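Long-range contacts in inactive glucansucrase (Lactobacillus reuteri, PDB 5JBD), which is an inactive glucansucrase of glycoside hydrolase family 70, a large calcium-binding protein whose core belongs to the TIM-barrel clan: residues A[696-701]-A[708-713]; A[237-242]-A[749-754]. All blocks are in the same frame, centred on the assembly; numbering follows the deposited sequence.

Contact 1 (A[696-701]-A[708-713])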
ATOM      1  N   THR A 696     -13.252   1.821  -2.632  1.00 29.89           N
ATOM      2  CA  THR A 696     -13.951   2.082  -1.370  1.00 31.06           C
ATOM      3  C   THR A 696     -13.080   1.648  -0.201  1.00 29.16           C
ATOM      4  O   THR A 696     -12.732   0.482  -0.102  1.00 29.71           O
ATOM      5  CB  THR A 696     -15.286   1.306  -1.290  1.00 34.39           C
ATOM      6  OG1 THR A 696     -16.105   1.665  -2.407  1.00 36.32           O
ATOM      7  CG2 THR A 696     -16.038   1.626   0.027  1.00 36.12           C
ATOM      8  N   PRO A 697     -12.713   2.585   0.677  1.00 29.50           N
ATOM      9  CA  PRO A 697     -11.803   2.229   1.758  1.00 30.02           C
ATOM     10  C   PRO A 697     -12.476   1.454   2.884  1.00 31.63           C
ATOM     11  O   PRO A 697     -13.649   1.678   3.166  1.00 30.66           O
ATOM     12  CB  PRO A 697     -11.326   3.595   2.270  1.00 30.90           C
ATOM     13  CG  PRO A 697     -12.456   4.518   1.977  1.00 31.04           C
ATOM     14  CD  PRO A 697     -13.032   4.028   0.678  1.00 31.05           C
ATOM     15  N   PHE A 698     -11.730   0.548   3.501  1.00 30.32           N
ATOM     16  CA  PHE A 698     -12.079  -0.035   4.784  1.00 31.30           C
ATOM     17  C   PHE A 698     -12.102   1.104   5.805  1.00 32.73           C
ATOM     18  O   PHE A 698     -11.092   1.809   5.999  1.00 29.61           O
ATOM     19  CB  PHE A 698     -11.026  -1.085   5.150  1.00 32.20           C
ATOM     20  CG  PHE A 698     -11.219  -1.754   6.490  1.00 33.17           C
ATOM     21  CD1 PHE A 698     -12.483  -2.105   6.967  1.00 35.42           C
ATOM     22  CD2 PHE A 698     -10.104  -2.083   7.259  1.00 35.59           C
ATOM     23  CE1 PHE A 698     -12.626  -2.750   8.189  1.00 34.23           C
ATOM     24  CE2 PHE A 698     -10.244  -2.729   8.477  1.00 35.86           C
ATOM     25  CZ  PHE A 698     -11.511  -3.056   8.942  1.00 35.17           C
ATOM     26  N   GLY A 699     -13.255   1.287   6.451  1.00 32.06           N
ATOM     27  CA  GLY A 699     -13.479   2.431   7.339  1.00 32.95           C
ATOM     28  C   GLY A 699     -12.518   2.515   8.511  1.00 34.22           C
ATOM     29  O   GLY A 699     -12.138   3.609   8.919  1.00 35.03           O
ATOM     30  N   ARG A 700     -12.114   1.360   9.039  1.00 35.13           N
ATOM     31  CA  ARG A 700     -11.174   1.299  10.159  1.00 36.91           C
ATOM     32  C   ARG A 700      -9.690   1.205   9.759  1.00 36.60           C
ATOM     33  O   ARG A 700      -8.830   1.035  10.620  1.00 35.11           O
ATOM     34  CB  ARG A 700     -11.561   0.143  11.078  1.00 42.12           C
ATOM     35  CG  ARG A 700     -12.955   0.325  11.683  1.00 46.94           C
ATOM     36  CD  ARG A 700     -13.105  -0.403  13.011  1.00 53.66           C
ATOM     37  NE  ARG A 700     -12.662  -1.795  12.930  1.00 58.21           N
ATOM     38  CZ  ARG A 700     -13.352  -2.804  12.376  1.00 63.57           C
ATOM     39  NH1 ARG A 700     -14.552  -2.613  11.807  1.00 58.15           N
ATOM     40  NH2 ARG A 700     -12.820  -4.028  12.381  1.00 67.22           N
ATOM     41  N   SER A 701      -9.385   1.351   8.467  1.00 34.59           N
ATOM     42  CA  SER A 701      -7.985   1.464   8.026  1.00 33.03           C
ATOM     43  C   SER A 701      -7.342   2.737   8.605  1.00 33.43           C
ATOM     44  O   SER A 701      -8.023   3.724   8.902  1.00 30.65           O
ATOM     45  CB  SER A 701      -7.885   1.433   6.495  1.00 32.27           C
ATOM     46  OG  SER A 701      -8.383   2.613   5.890  1.00 33.21           O
ATOM     47  N   SER A 708      -6.183  -0.262   1.473  1.00 30.41           N
ATOM     48  CA  SER A 708      -6.997  -1.167   2.292  1.00 31.35           C
ATOM     49  C   SER A 708      -8.437  -0.986   1.836  1.00 30.79           C
ATOM     50  O   SER A 708      -9.122  -0.055   2.297  1.00 29.95           O
ATOM     51  CB  SER A 708      -6.856  -0.830   3.776  1.00 33.07           C
ATOM     52  OG  SER A 708      -5.557  -1.157   4.225  1.00 36.33           O
ATOM     53  N   MET A 709      -8.876  -1.842   0.908  1.00 30.48           N
ATOM     54  CA  MET A 709     -10.168  -1.662   0.238  1.00 32.07           C
ATOM     55  C   MET A 709     -11.064  -2.884   0.394  1.00 34.97           C
ATOM     56  O   MET A 709     -10.585  -4.012   0.474  1.00 36.22           O
ATOM     57  CB  MET A 709      -9.994  -1.262  -1.246  1.00 31.91           C
ATOM     58  CG  MET A 709      -9.853  -2.393  -2.273  1.00 32.19           C
ATOM     59  SD  MET A 709      -8.497  -3.503  -1.884  1.00 37.42           S
ATOM     60  CE  MET A 709      -7.173  -2.660  -2.771  1.00 35.59           C
ATOM     61  N   THR A 710     -12.369  -2.614   0.454  1.00 34.63           N
ATOM     62  CA  THR A 710     -13.409  -3.623   0.572  1.00 38.19           C
ATOM     63  C   THR A 710     -14.137  -3.882  -0.743  1.00 37.66           C
ATOM     64  O   THR A 710     -14.873  -4.863  -0.833  1.00 42.48           O
ATOM     65  CB  THR A 710     -14.462  -3.182   1.622  1.00 38.42           C
ATOM     66  OG1 THR A 710     -15.024  -1.910   1.246  1.00 37.57           O
ATOM     67  CG2 THR A 710     -13.819  -3.043   2.995  1.00 38.84           C
ATOM     68  N   ASP A 711     -13.974  -2.993  -1.732  1.00 33.40           N
ATOM     69  CA  ASP A 711     -14.680  -3.103  -3.017  1.00 33.39           C
ATOM     70  C   ASP A 711     -13.816  -2.506  -4.139  1.00 29.53           C
ATOM     71  O   ASP A 711     -13.602  -1.300  -4.182  1.00 28.74           O
ATOM     72  CB  ASP A 711     -16.056  -2.396  -2.937  1.00 33.22           C
ATOM     73  CG  ASP A 711     -16.971  -2.717  -4.117  1.00 35.34           C
ATOM     74  OD1 ASP A 711     -16.483  -2.922  -5.259  1.00 33.33           O
ATOM     75  OD2 ASP A 711     -18.216  -2.777  -3.912  1.00 32.74           O
ATOM     76  N   ARG A 712     -13.347  -3.373  -5.037  1.00 28.35           N
ATOM     77  CA  ARG A 712     -12.428  -3.002  -6.126  1.00 27.64           C
ATOM     78  C   ARG A 712     -13.098  -2.255  -7.282  1.00 27.35           C
ATOM     79  O   ARG A 712     -12.407  -1.650  -8.106  1.00 29.28           O
ATOM     80  CB  ARG A 712     -11.774  -4.248  -6.714  1.00 27.83           C
ATOM     81  CG  ARG A 712     -10.732  -4.917  -5.835  1.00 27.14           C
ATOM     82  CD  ARG A 712     -10.177  -6.112  -6.591  1.00 28.18           C
ATOM     83  NE  ARG A 712      -8.968  -6.682  -6.010  1.00 28.52           N
ATOM     84  CZ  ARG A 712      -8.228  -7.633  -6.591  1.00 29.05           C
ATOM     85  NH1 ARG A 712      -8.569  -8.145  -7.773  1.00 29.19           N
ATOM     86  NH2 ARG A 712      -7.140  -8.075  -5.978  1.00 29.90           N
ATOM     87  N   TYR A 713     -14.426  -2.295  -7.347  1.00 27.95           N
ATOM     88  CA  TYR A 713     -15.166  -1.662  -8.435  1.00 27.88           C
ATOM     89  C   TYR A 713     -15.965  -0.427  -8.045  1.00 29.42           C
ATOM     90  O   TYR A 713     -16.311   0.351  -8.927  1.00 33.03           O
ATOM     91  CB  TYR A 713     -16.090  -2.687  -9.096  1.00 27.87           C
ATOM     92  CG  TYR A 713     -15.325  -3.759  -9.831  1.00 26.22           C
ATOM     93  CD1 TYR A 713     -14.906  -4.923  -9.184  1.00 25.22           C
ATOM     94  CD2 TYR A 713     -14.992  -3.606 -11.172  1.00 26.40           C
ATOM     95  CE1 TYR A 713     -14.190  -5.902  -9.862  1.00 24.47           C
ATOM     96  CE2 TYR A 713     -14.279  -4.589 -11.855  1.00 26.04           C
ATOM     97  CZ  TYR A 713     -13.883  -5.732 -11.197  1.00 24.02           C
ATOM     98  OH  TYR A 713     -13.173  -6.685 -11.899  1.00 25.35           O
TER
HETATM   99  O   HOH W   1     -16.207  -0.586   3.301  1.00 37.76           O
HETATM  100  O   HOH W   2      -7.920   2.494   2.639  1.00 29.85           O
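Thr710 turns OG1 between its backbone N and carbonyl carbon (chi1 58°), where it faces the methyl of Thr696, CG2 to OG1 3.9 Å. A water 2.7 Å from Thr710 OG1 is its polar partner and also makes a weak bond to Pro697 O. The same torsion sets Thr710 CG2 beside its own N, and this methyl packs on Phe698, 4.0 Å from CB. The Phe698 ring extends off beyond 708-713, with the backbone N of Arg700 4.0 Å above the centre of one face. The hydroxyl of Thr696 looks to the carbonyl of Asn714. Two backbone bonds hold the segments together, Thr710 N to Thr696 O at 3.2 Å and Phe698 N to Ser708 O at 2.9 Å. Between them Pro697 and Met709 form an antiparallel non-hydrogen-bonded pair. Beyond it the 698-701 chain folds back in a type I turn, where Phe698 O accepts from both N and OG of Ser701; the OG bond is 2.8 Å. Ser701 CB packs on Ser708 CB at 3.7 Å, and a water donates to Ser701 OG and Ser708 O. The whole is a short antiparallel pairing within the long connection from parallel strand 688-691 to helix 727-739, a beta-alpha loop of the TIM-type barrel.

Contact 2 (A[237-242]-A[749-754]). With CA (calcium ion), chain C.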
ATOM      1  N   GLU A 237       6.065 -12.977  -0.741  1.00 25.61           N
ATOM      2  CA  GLU A 237       4.670 -13.020  -1.176  1.00 24.74           C
ATOM      3  C   GLU A 237       3.779 -12.124  -0.312  1.00 24.78           C
ATOM      4  O   GLU A 237       2.843 -11.492  -0.832  1.00 23.57           O
ATOM      5  CB  GLU A 237       4.132 -14.453  -1.117  1.00 25.63           C
ATOM      6  CG  GLU A 237       2.698 -14.626  -1.654  1.00 24.68           C
ATOM      7  CD  GLU A 237       2.582 -14.230  -3.106  1.00 24.59           C
ATOM      8  OE1 GLU A 237       3.310 -14.849  -3.914  1.00 25.35           O
ATOM      9  OE2 GLU A 237       1.824 -13.280  -3.432  1.00 24.50           O
ATOM     10  N   LEU A 238       4.059 -12.079   0.991  1.00 24.97           N
ATOM     11  CA  LEU A 238       3.135 -11.470   1.968  1.00 26.05           C
ATOM     12  C   LEU A 238       3.604 -10.111   2.487  1.00 26.04           C
ATOM     13  O   LEU A 238       4.783  -9.942   2.842  1.00 26.52           O
ATOM     14  CB  LEU A 238       2.931 -12.428   3.143  1.00 26.69           C
ATOM     15  CG  LEU A 238       2.483 -13.850   2.780  1.00 27.46           C
ATOM     16  CD1 LEU A 238       2.377 -14.732   4.018  1.00 28.38           C
ATOM     17  CD2 LEU A 238       1.161 -13.854   2.027  1.00 28.15           C
ATOM     18  N   LEU A 239       2.678  -9.151   2.508  1.00 24.94           N
ATOM     19  CA  LEU A 239       2.879  -7.825   3.103  1.00 25.70           C
ATOM     20  C   LEU A 239       1.928  -7.615   4.284  1.00 25.40           C
ATOM     21  O   LEU A 239       2.356  -7.639   5.446  1.00 26.40           O
ATOM     22  CB  LEU A 239       2.657  -6.724   2.056  1.00 25.88           C
ATOM     23  CG  LEU A 239       3.626  -6.695   0.873  1.00 27.43           C
ATOM     24  CD1 LEU A 239       3.199  -5.621  -0.123  1.00 27.02           C
ATOM     25  CD2 LEU A 239       5.063  -6.475   1.354  1.00 28.36           C
ATOM     26  N   VAL A 240       0.641  -7.449   3.981  1.00 25.82           N
ATOM     27  CA  VAL A 240      -0.392  -7.164   4.997  1.00 26.78           C
ATOM     28  C   VAL A 240      -1.764  -7.422   4.390  1.00 26.45           C
ATOM     29  O   VAL A 240      -1.939  -7.317   3.169  1.00 26.55           O
ATOM     30  CB  VAL A 240      -0.279  -5.707   5.522  1.00 26.66           C
ATOM     31  CG1 VAL A 240      -0.709  -4.691   4.466  1.00 26.81           C
ATOM     32  CG2 VAL A 240      -1.080  -5.517   6.810  1.00 28.70           C
ATOM     33  N   GLY A 241      -2.734  -7.762   5.238  1.00 27.43           N
ATOM     34  CA  GLY A 241      -4.120  -7.984   4.806  1.00 26.67           C
ATOM     35  C   GLY A 241      -4.370  -9.384   4.298  1.00 25.88           C
ATOM     36  O   GLY A 241      -3.584 -10.282   4.566  1.00 24.34           O
ATOM     37  N   ASN A 242      -5.460  -9.556   3.553  1.00 24.84           N
ATOM     38  CA  ASN A 242      -5.761 -10.820   2.915  1.00 25.18           C
ATOM     39  C   ASN A 242      -5.013 -10.871   1.598  1.00 24.45           C
ATOM     40  O   ASN A 242      -5.368 -10.163   0.656  1.00 25.56           O
ATOM     41  CB  ASN A 242      -7.263 -10.980   2.660  1.00 24.69           C
ATOM     42  CG  ASN A 242      -8.060 -11.127   3.946  1.00 25.64           C
ATOM     43  OD1 ASN A 242      -8.201 -10.175   4.712  1.00 23.73           O
ATOM     44  ND2 ASN A 242      -8.598 -12.322   4.181  1.00 25.68           N
ATOM     45  N   VAL A 749      -4.164  -2.342  -7.443  1.00 22.91           N
ATOM     46  CA  VAL A 749      -3.728  -2.979  -6.197  1.00 24.07           C
ATOM     47  C   VAL A 749      -4.149  -4.444  -6.171  1.00 24.67           C
ATOM     48  O   VAL A 749      -5.203  -4.782  -5.623  1.00 22.95           O
ATOM     49  CB  VAL A 749      -4.314  -2.249  -4.972  1.00 25.96           C
ATOM     50  CG1 VAL A 749      -3.778  -2.839  -3.663  1.00 26.22           C
ATOM     51  CG2 VAL A 749      -4.000  -0.761  -5.057  1.00 26.29           C
ATOM     52  N   MET A 750      -3.315  -5.307  -6.765  1.00 23.70           N
ATOM     53  CA  MET A 750      -3.597  -6.752  -6.854  1.00 23.23           C
ATOM     54  C   MET A 750      -3.119  -7.569  -5.657  1.00 22.35           C
ATOM     55  O   MET A 750      -3.478  -8.741  -5.552  1.00 22.59           O
ATOM     56  CB  MET A 750      -3.016  -7.350  -8.145  1.00 23.16           C
ATOM     57  CG  MET A 750      -3.746  -6.912  -9.410  1.00 25.02           C
ATOM     58  SD  MET A 750      -3.021  -7.501 -10.967  1.00 25.81           S
ATOM     59  CE  MET A 750      -1.750  -6.245 -11.230  1.00 26.97           C
ATOM     60  N   ASN A 751      -2.340  -6.987  -4.745  1.00 21.99           N
ATOM     61  CA  ASN A 751      -1.701  -7.815  -3.730  1.00 21.98           C
ATOM     62  C   ASN A 751      -2.657  -8.275  -2.642  1.00 23.03           C
ATOM     63  O   ASN A 751      -2.606  -9.445  -2.262  1.00 21.43           O
ATOM     64  CB  ASN A 751      -0.521  -7.138  -3.067  1.00 22.18           C
ATOM     65  CG  ASN A 751       0.141  -8.035  -2.029  1.00 22.15           C
ATOM     66  OD1 ASN A 751       0.733  -9.080  -2.357  1.00 23.80           O
ATOM     67  ND2 ASN A 751       0.022  -7.649  -0.765  1.00 23.60           N
ATOM     68  N   GLN A 752      -3.453  -7.344  -2.110  1.00 24.10           N
ATOM     69  CA  GLN A 752      -4.321  -7.634  -0.961  1.00 26.29           C
ATOM     70  C   GLN A 752      -5.647  -6.882  -0.971  1.00 27.11           C
ATOM     71  O   GLN A 752      -5.767  -5.827  -1.587  1.00 25.88           O
ATOM     72  CB  GLN A 752      -3.615  -7.323   0.369  1.00 25.67           C
ATOM     73  CG  GLN A 752      -3.627  -5.850   0.800  1.00 26.91           C
ATOM     74  CD  GLN A 752      -2.658  -4.965   0.014  1.00 27.93           C
ATOM     75  OE1 GLN A 752      -1.564  -5.387  -0.335  1.00 26.92           O
ATOM     76  NE2 GLN A 752      -3.060  -3.727  -0.244  1.00 27.45           N
ATOM     77  N   MET A 753      -6.612  -7.458  -0.254  1.00 27.98           N
ATOM     78  CA  MET A 753      -7.827  -6.761   0.168  1.00 28.83           C
ATOM     79  C   MET A 753      -7.877  -6.797   1.692  1.00 28.61           C
ATOM     80  O   MET A 753      -7.291  -7.689   2.321  1.00 27.60           O
ATOM     81  CB  MET A 753      -9.058  -7.420  -0.462  1.00 31.09           C
ATOM     82  CG  MET A 753      -9.052  -7.367  -1.990  1.00 32.14           C
ATOM     83  SD  MET A 753     -10.596  -7.911  -2.762  1.00 34.32           S
ATOM     84  CE  MET A 753     -11.691  -6.587  -2.291  1.00 32.49           C
ATOM     85  N   ILE A 754      -8.523  -5.798   2.290  1.00 29.08           N
ATOM     86  CA  ILE A 754      -8.614  -5.687   3.747  1.00 30.15           C
ATOM     87  C   ILE A 754      -9.994  -5.143   4.116  1.00 30.23           C
ATOM     88  O   ILE A 754     -10.465  -4.179   3.512  1.00 29.01           O
ATOM     89  CB  ILE A 754      -7.523  -4.766   4.362  1.00 32.19           C
ATOM     90  CG1 ILE A 754      -6.134  -5.127   3.815  1.00 33.50           C
ATOM     91  CG2 ILE A 754      -7.495  -4.894   5.890  1.00 35.11           C
ATOM     92  CD1 ILE A 754      -4.962  -4.290   4.316  1.00 34.83           C
TER
HETATM   93 CA    CA C1701       1.168 -11.310  -2.425  1.00 22.75          CA
HETATM   94  O   HOH W   3       0.065  -9.624   1.718  1.00 22.96           O
HETATM   95  O   HOH W   4      -0.843 -11.224  -3.750  1.00 26.28           O
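Glu237 and Asn751 meet through a calcium ion. Glu237 binds it twice, O to calcium 2.3 Å and OE2 to calcium 2.3 Å; the bend at chi2 (61°) brings CD round so that carboxylate and backbone carbonyl reach one ion. Glu237 OE1 accepts from Asn220 N. Asn751 OD1 lies 2.3 Å from the calcium, and a water ligand donates to Asn751 O; Asp243 and Asn287 supply further ligands. Leu239 packs its CD1 methyl against Asn751 ND2, 3.8 Å apart, and the backbone N-H of Leu239 donates to a second water, which also accepts from Asn751 ND2. Val240 turns its carbonyl oxygen to CB and CG of Gln752. Gly241, with no side chain, allows Ile754 CG1 to lie 3.6 Å from its CA; its phi of 85° also suits glycine. Asn242 pairs antiparallel with Met753, N to Met753 O 2.9 Å and O to Met753 N 3.1 Å; its ND2 turns to Gln841 and Tyr789. Asn751 ND2 also gives a straight, in-plane bond to Gln752 OE1, 2.8 Å. The water and Gln752 OE1 on ND2, with the calcium on OD1, together hold the amide's rotation, and the ion probably polarises the amide and strengthens ND2 as a donor.

In the fold
The two contacts lie with centres about 12 Å apart and touch directly. Both segments of contact 1 fall in the chain between the two segments of contact 2: 237-242 comes first, then 696-701 and 708-713, then 749-754. Segments 696-701 and 749-754 follow strands 688-691 and 743-748, neighbours in the parallel sheet of the barrel, so both contacts gather near the C-terminal ends of those strands. Met709 O and Ile754 N, 3.3 Å apart, probably share a hydrogen bond, and Met709 CE packs on Val749 CG1. The Met709-Ile754 contact thus connects the loop between 688-691 and 727-739 to strand 752-753, an edge strand of the antiparallel sheet that pairs with 242-244 and whose preceding residue, Asn751, binds the calcium.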